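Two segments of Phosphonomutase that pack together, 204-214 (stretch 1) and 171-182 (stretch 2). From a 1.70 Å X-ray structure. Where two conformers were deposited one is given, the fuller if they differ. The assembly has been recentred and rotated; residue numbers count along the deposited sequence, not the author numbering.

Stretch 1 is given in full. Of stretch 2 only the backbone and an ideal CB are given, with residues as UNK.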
ATOM      1  N   ALA A 204      19.655  21.555  22.471  1.00 14.63           N
ATOM      2  CA  ALA A 204      21.034  21.724  22.851  1.00 14.31           C
ATOM      3  C   ALA A 204      21.868  20.540  22.398  1.00 13.70           C
ATOM      4  O   ALA A 204      23.022  20.715  21.992  1.00 13.86           O
ATOM      5  CB  ALA A 204      21.183  21.822  24.350  1.00 14.99           C
ATOM      6  N   LEU A 205      21.315  19.333  22.596  1.00 13.77           N
ATOM      7  CA  LEU A 205      22.053  18.155  22.139  1.00 13.00           C
ATOM      8  C   LEU A 205      22.187  18.085  20.614  1.00 12.12           C
ATOM      9  O   LEU A 205      23.251  17.686  20.117  1.00 11.44           O
ATOM     10  CB  LEU A 205      21.464  16.876  22.716  1.00 13.48           C
ATOM     11  CG  LEU A 205      21.550  16.712  24.250  1.00 14.58           C
ATOM     12  CD1 LEU A 205      20.803  15.440  24.639  1.00 15.85           C
ATOM     13  CD2 LEU A 205      22.934  16.725  24.864  1.00 15.14           C
ATOM     14  N   ILE A 206      21.146  18.476  19.887  1.00 11.61           N
ATOM     15  CA  ILE A 206      21.191  18.447  18.408  1.00 11.24           C
ATOM     16  C   ILE A 206      22.261  19.448  17.963  1.00 11.34           C
ATOM     17  O   ILE A 206      23.071  19.134  17.091  1.00 10.83           O
ATOM     18  CB  ILE A 206      19.843  18.734  17.762  1.00 11.18           C
ATOM     19  CG1 ILE A 206      18.845  17.608  18.022  1.00 11.63           C
ATOM     20  CG2 ILE A 206      20.033  18.922  16.235  1.00 11.36           C
ATOM     21  CD1 ILE A 206      17.427  18.019  17.754  1.00 11.55           C
ATOM     22  N   ARG A 207      22.310  20.639  18.583  1.00 11.57           N
ATOM     23  CA  ARG A 207      23.323  21.628  18.224  1.00 11.67           C
ATOM     24  C   ARG A 207      24.725  21.098  18.440  1.00 11.79           C
ATOM     25  O   ARG A 207      25.634  21.291  17.616  1.00 12.21           O
ATOM     26  CB  ARG A 207      23.141  22.901  19.045  1.00 12.31           C
ATOM     27  CG  ARG A 207      21.917  23.723  18.663  1.00 12.83           C
ATOM     28  CD  ARG A 207      21.967  25.009  19.491  1.00 13.07           C
ATOM     29  NE  ARG A 207      20.749  25.799  19.365  1.00 13.77           N
ATOM     30  CZ  ARG A 207      20.438  26.638  18.378  1.00 13.98           C
ATOM     31  NH1 ARG A 207      21.209  26.733  17.297  1.00 14.51           N
ATOM     32  NH2 ARG A 207      19.299  27.284  18.421  1.00 15.04           N
ATOM     33  N   ALA A 208      24.927  20.453  19.585  1.00 12.51           N
ATOM     34  CA  ALA A 208      26.228  19.880  19.907  1.00 12.27           C
ATOM     35  C   ALA A 208      26.645  18.796  18.938  1.00 11.88           C
ATOM     36  O   ALA A 208      27.809  18.705  18.520  1.00 11.65           O
ATOM     37  CB  ALA A 208      26.250  19.340  21.334  1.00 13.45           C
ATOM     38  N   LEU A 209      25.645  18.015  18.543  1.00 11.11           N
ATOM     39  CA  LEU A 209      25.845  16.951  17.556  1.00 11.27           C
ATOM     40  C   LEU A 209      26.254  17.473  16.202  1.00 11.06           C
ATOM     41  O   LEU A 209      27.183  16.957  15.610  1.00 10.98           O
ATOM     42  CB  LEU A 209      24.553  16.138  17.438  1.00 11.77           C
ATOM     43  CG  LEU A 209      24.613  14.967  16.482  1.00 12.11           C
ATOM     44  CD1 LEU A 209      25.668  13.939  16.824  1.00 12.99           C
ATOM     45  CD2 LEU A 209      23.220  14.334  16.391  1.00 12.54           C
ATOM     46  N   THR A 210      25.512  18.440  15.680  1.00 11.27           N
ATOM     47  CA  THR A 210      25.827  18.961  14.365  1.00 11.72           C
ATOM     48  C   THR A 210      27.180  19.724  14.369  1.00 12.28           C
ATOM     49  O   THR A 210      27.888  19.688  13.362  1.00 12.78           O
ATOM     50  CB  THR A 210      24.712  19.881  13.829  1.00 12.07           C
ATOM     51  OG1 THR A 210      24.600  21.046  14.660  1.00 12.19           O
ATOM     52  CG2 THR A 210      23.340  19.183  13.707  1.00 11.75           C
ATOM     53  N   ALA A 211      27.529  20.355  15.489  1.00 13.02           N
ATOM     54  CA  ALA A 211      28.849  21.049  15.644  1.00 14.41           C
ATOM     55  C   ALA A 211      30.021  20.073  15.568  1.00 15.12           C
ATOM     56  O   ALA A 211      31.048  20.389  14.961  1.00 16.68           O
ATOM     57  CB  ALA A 211      28.895  21.823  16.942  1.00 14.69           C
ATOM     58  N   ALA A 212      29.865  18.881  16.158  1.00 13.96           N
ATOM     59  CA  ALA A 212      30.942  17.907  16.302  1.00 13.77           C
ATOM     60  C   ALA A 212      30.917  16.751  15.323  1.00 13.18           C
ATOM     61  O   ALA A 212      31.936  16.062  15.186  1.00 14.79           O
ATOM     62  CB  ALA A 212      30.964  17.358  17.733  1.00 14.28           C
ATOM     63  N   SER A 213      29.801  16.516  14.641  1.00 12.38           N
ATOM     64  CA  SER A 213      29.689  15.306  13.809  1.00 11.77           C
ATOM     65  C   SER A 213      30.573  15.356  12.648  1.00 12.31           C
ATOM     66  O   SER A 213      30.635  16.399  11.930  1.00 12.23           O
ATOM     67  CB  SER A 213      28.251  15.128  13.291  1.00 12.08           C
ATOM     68  OG  SER A 213      28.164  14.011  12.440  1.00 11.83           O
ATOM     69  N   PRO A 214      31.241  14.212  12.341  1.00 13.04           N
ATOM     70  CA  PRO A 214      32.043  14.152  11.158  1.00 14.42           C
ATOM     71  C   PRO A 214      31.218  14.017   9.871  1.00 13.76           C
ATOM     72  O   PRO A 214      31.773  14.100   8.798  1.00 15.14           O
ATOM     73  CB  PRO A 214      32.880  12.874  11.371  1.00 14.76           C
ATOM     74  CG  PRO A 214      32.044  12.025  12.261  1.00 14.49           C
ATOM     75  CD  PRO A 214      31.317  12.974  13.155  1.00 14.11           C
ATOM     76  N   UNK A 171      16.922  10.474  30.117  1.00 19.38           N
ATOM     77  CA  UNK A 171      18.315  10.100  30.242  1.00 19.12           C
ATOM     78  C   UNK A 171      19.220  10.660  29.151  1.00 18.17           C
ATOM     79  O   UNK A 171      20.401  10.428  29.159  1.00 18.80           O
ATOM     80  CB  UNK A 171      18.424   8.574  30.251  1.00 19.12           C
ATOM     81  N   UNK A 172      18.643  11.373  28.200  1.00 17.48           N
ATOM     82  CA  UNK A 172      19.429  11.971  27.126  1.00 17.02           C
ATOM     83  C   UNK A 172      20.238  13.116  27.642  1.00 18.37           C
ATOM     84  O   UNK A 172      19.705  14.171  28.086  1.00 19.82           O
ATOM     85  CB  UNK A 172      18.530  12.440  25.980  1.00 17.02           C
ATOM     86  N   UNK A 173      21.531  12.949  27.572  1.00 17.78           N
ATOM     87  CA  UNK A 173      22.472  13.876  28.141  1.00 20.08           C
ATOM     88  C   UNK A 173      23.778  13.840  27.398  1.00 19.17           C
ATOM     89  O   UNK A 173      23.890  13.161  26.354  1.00 17.07           O
ATOM     90  CB  UNK A 173      22.695  13.575  29.624  1.00 20.08           C
ATOM     91  N   UNK A 174      24.771  14.545  27.936  1.00 21.26           N
ATOM     92  CA  UNK A 174      26.078  14.626  27.270  1.00 22.29           C
ATOM     93  C   UNK A 174      26.770  13.296  27.160  1.00 20.12           C
ATOM     94  O   UNK A 174      27.465  13.066  26.151  1.00 18.64           O
ATOM     95  CB  UNK A 174      26.991  15.601  28.016  1.00 22.29           C
ATOM     96  N   UNK A 175      26.652  12.409  28.167  0.50 18.79           N
ATOM     97  CA  UNK A 175      27.241  11.043  28.064  0.50 18.39           C
ATOM     98  C   UNK A 175      26.712  10.245  26.851  0.50 17.97           C
ATOM     99  O   UNK A 175      27.461   9.498  26.178  0.50 17.41           O
ATOM    100  CB  UNK A 175      26.947  10.258  29.344  0.50 18.39           C
ATOM    101  N   UNK A 176      25.405  10.341  26.608  1.00 17.19           N
ATOM    102  CA  UNK A 176      24.830   9.693  25.430  1.00 16.03           C
ATOM    103  C   UNK A 176      25.234  10.386  24.147  1.00 14.57           C
ATOM    104  O   UNK A 176      25.537   9.728  23.146  1.00 13.36           O
ATOM    105  CB  UNK A 176      23.304   9.657  25.536  1.00 16.03           C
ATOM    106  N   UNK A 177      25.357  11.705  24.191  1.00 14.02           N
ATOM    107  CA  UNK A 177      25.836  12.438  23.014  1.00 14.62           C
ATOM    108  C   UNK A 177      27.294  12.029  22.716  1.00 14.42           C
ATOM    109  O   UNK A 177      27.694  11.809  21.579  1.00 13.72           O
ATOM    110  CB  UNK A 177      25.731  13.948  23.237  1.00 14.62           C
ATOM    111  N   UNK A 178      28.114  11.898  23.764  1.00 14.63           N
ATOM    112  CA  UNK A 178      29.488  11.512  23.549  1.00 15.37           C
ATOM    113  C   UNK A 178      29.586  10.109  22.959  1.00 14.03           C
ATOM    114  O   UNK A 178      30.443   9.864  22.091  1.00 14.76           O
ATOM    115  CB  UNK A 178      30.268  11.592  24.863  1.00 15.37           C
ATOM    116  N   UNK A 179      28.732   9.198  23.408  1.00 13.21           N
ATOM    117  CA  UNK A 179      28.725   7.831  22.864  1.00 13.82           C
ATOM    118  C   UNK A 179      28.301   7.851  21.401  1.00 12.97           C
ATOM    119  O   UNK A 179      28.815   7.082  20.579  1.00 13.63           O
ATOM    120  CB  UNK A 179      27.792   6.928  23.673  1.00 13.82           C
ATOM    121  N   UNK A 180      27.312   8.696  21.118  1.00 12.33           N
ATOM    122  CA  UNK A 180      26.823   8.881  19.750  1.00 11.42           C
ATOM    123  C   UNK A 180      27.954   9.396  18.841  1.00 11.12           C
ATOM    124  O   UNK A 180      28.169   8.842  17.734  1.00 10.47           O
ATOM    125  CB  UNK A 180      25.641   9.852  19.733  1.00 11.42           C
ATOM    126  N   UNK A 181      28.673  10.411  19.285  1.00 10.63           N
ATOM    127  CA  UNK A 181      29.795  10.963  18.525  1.00 10.76           C
ATOM    128  C   UNK A 181      30.959   9.950  18.348  1.00 10.73           C
ATOM    129  O   UNK A 181      31.551   9.904  17.281  1.00 10.80           O
ATOM    130  CB  UNK A 181      30.308  12.223  19.225  1.00 10.76           C
ATOM    131  N   UNK A 182      31.249   9.134  19.347  1.00 11.11           N
ATOM    132  CA  UNK A 182      32.285   8.102  19.196  1.00 11.23           C
ATOM    133  C   UNK A 182      31.872   7.096  18.113  1.00 10.93           C
ATOM    134  O   UNK A 182      32.685   6.672  17.304  1.00 10.84           O
ATOM    135  CB  UNK A 182      32.529   7.384  20.525  1.00 11.23           C
TER

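Position 171 lies out of reach of stretch 1, so the visible atoms hardly restrict it; the residue is Thr171, whose hydroxyl is hydrogen-bonded elsewhere in the structure.

At position 172 CA-to-CB points toward stretch 1, and the ideal CB lies 4.0 Å from Leu205 CD1. The methyl calls for carbon here, but a long side chain could turn its end aside, so many types would fit. The residue is His172: its CB meets Leu205 CD1, while the ring leads away and NE2 is hydrogen-bonded elsewhere. Its backbone also touches that leucine, His172 O lying 3.8 Å from Leu205 CD1.

Position 173 points away from stretch 1, has extended phi/psi (-153/-172) and immediately precedes a helix. Such an N-cap favours Ser, Thr, Asp or Asn, whose short side chains can accept from free amides of the first turn. It is Asp173, and OD1 accepts from the backbone N of residue 176 at 3.1 Å.

Position 174 points sideways, its ideal CB 5.3 Å from Leu205 CD2; with open space beyond, a polar residue suits the first turn. Glu174 fits, its acid also favourable near the positive N-terminal end of the helix dipole. Position 175 is out of reach, free for a long polar chain: Arg175 NE forms a salt bridge with Asp173 OD2 at 3.4 Å. Position 176, sideways and without contact, is permissive; it is Leu176.

Position 177 points toward stretch 1, with its ideal CB 4.3 Å from Leu205 CD2. Leu205, Ala208 and Leu209 offer an apolar surface, and the small Ala208 leaves room for a sizeable apolar side chain: Leu, Ile or Met would suit. The residue is Leu177 (chi1 t, chi2 p). Its CD2 lies 3.4 Å from Ala208 CB, and its CD1 lies 4.0 Å from Leu209 CB.

Positions 178 and 179 are out of reach and accept many types; they are Asp178 and Ala179.

Position 180 points toward stretch 1, but the ideal CB is 5.0 Å from Leu209 CD1, leaving space for a small or medium group such as Ala, Val or Thr. Thr180 places CG2 4.2 Å from Leu209 CD1, and its OG1 donates to Leu176 O at 2.9 Å.

At position 181 CA-to-CB points sideways and the ideal CB lies 5.4 Å from Ala212 CB, so a longer apolar chain is needed to close the gap. Leu181 does so: its CD2 lies 3.7 Å from Ala212 CB and 3.8 Å from Leu209 CD1.

Position 182 is out of reach and undemanding; it is Ala182.

Stretch 2, residues 171-182: THDERLLDATLA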
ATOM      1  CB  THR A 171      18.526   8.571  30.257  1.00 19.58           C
ATOM      2  OG1 THR A 171      18.304   7.993  28.973  1.00 17.92           O
ATOM      3  CG2 THR A 171      17.616   7.887  31.261  1.00 19.96           C
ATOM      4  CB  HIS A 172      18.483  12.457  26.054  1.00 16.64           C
ATOM      5  CG  HIS A 172      17.694  11.367  25.417  1.00 16.71           C
ATOM      6  ND1 HIS A 172      16.885  11.594  24.317  1.00 17.28           N
ATOM      7  CD2 HIS A 172      17.653  10.030  25.639  1.00 16.19           C
ATOM      8  CE1 HIS A 172      16.323  10.453  23.951  1.00 16.29           C
ATOM      9  NE2 HIS A 172      16.782   9.490  24.724  1.00 17.10           N
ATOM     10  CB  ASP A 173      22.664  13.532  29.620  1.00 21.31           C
ATOM     11  CG  ASP A 173      23.310  12.187  29.859  1.00 23.53           C
ATOM     12  OD1 ASP A 173      23.709  11.445  28.918  1.00 21.52           O
ATOM     13  OD2 ASP A 173      23.409  11.859  31.076  1.00 31.23           O
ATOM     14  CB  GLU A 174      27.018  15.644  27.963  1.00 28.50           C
ATOM     15  CG  GLU A 174      28.094  16.259  27.054  1.00 33.01           C
ATOM     16  CD  GLU A 174      28.985  17.279  27.801  1.00 42.45           C
ATOM     17  OE1 GLU A 174      30.151  16.954  28.105  1.00 47.99           O
ATOM     18  OE2 GLU A 174      28.523  18.409  28.119  1.00 50.72           O
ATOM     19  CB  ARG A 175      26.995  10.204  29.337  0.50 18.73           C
ATOM     20  CG  ARG A 175      27.787  10.620  30.571  0.50 18.27           C
ATOM     21  CD  ARG A 175      27.378   9.827  31.849  0.50 18.18           C
ATOM     22  NE  ARG A 175      25.982  10.054  32.309  0.50 17.74           N
ATOM     23  CZ  ARG A 175      25.366   9.387  33.313  0.50 17.61           C
ATOM     24  NH1 ARG A 175      25.957   8.468  34.034  0.50 17.12           N
ATOM     25  NH2 ARG A 175      24.136   9.649  33.606  0.50 17.25           N
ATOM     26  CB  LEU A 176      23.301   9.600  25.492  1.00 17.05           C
ATOM     27  CG  LEU A 176      22.690   8.576  26.412  1.00 19.86           C
ATOM     28  CD1 LEU A 176      21.225   8.419  26.062  1.00 19.82           C
ATOM     29  CD2 LEU A 176      23.346   7.237  26.321  1.00 20.27           C
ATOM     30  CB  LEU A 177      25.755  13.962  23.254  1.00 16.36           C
ATOM     31  CG  LEU A 177      26.541  14.809  22.238  1.00 19.67           C
ATOM     32  CD1 LEU A 177      25.852  14.686  20.915  1.00 19.81           C
ATOM     33  CD2 LEU A 177      26.596  16.272  22.712  1.00 21.96           C
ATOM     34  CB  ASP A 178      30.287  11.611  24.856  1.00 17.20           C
ATOM     35  CG  ASP A 178      30.509  13.042  25.276  1.00 19.53           C
ATOM     36  OD1 ASP A 178      30.426  13.968  24.438  1.00 21.94           O
ATOM     37  OD2 ASP A 178      30.804  13.223  26.496  1.00 24.97           O
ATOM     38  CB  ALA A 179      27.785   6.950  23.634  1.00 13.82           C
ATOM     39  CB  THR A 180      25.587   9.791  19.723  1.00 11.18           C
ATOM     40  OG1 THR A 180      24.570   9.144  20.479  1.00 11.22           O
ATOM     41  CG2 THR A 180      25.119  10.061  18.285  1.00 10.98           C
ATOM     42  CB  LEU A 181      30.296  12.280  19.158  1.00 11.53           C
ATOM     43  CG  LEU A 181      29.363  13.470  18.899  1.00 11.77           C
ATOM     44  CD1 LEU A 181      29.730  14.561  19.882  1.00 12.69           C
ATOM     45  CD2 LEU A 181      29.398  13.982  17.473  1.00 12.23           C
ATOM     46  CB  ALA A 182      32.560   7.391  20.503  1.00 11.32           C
TER
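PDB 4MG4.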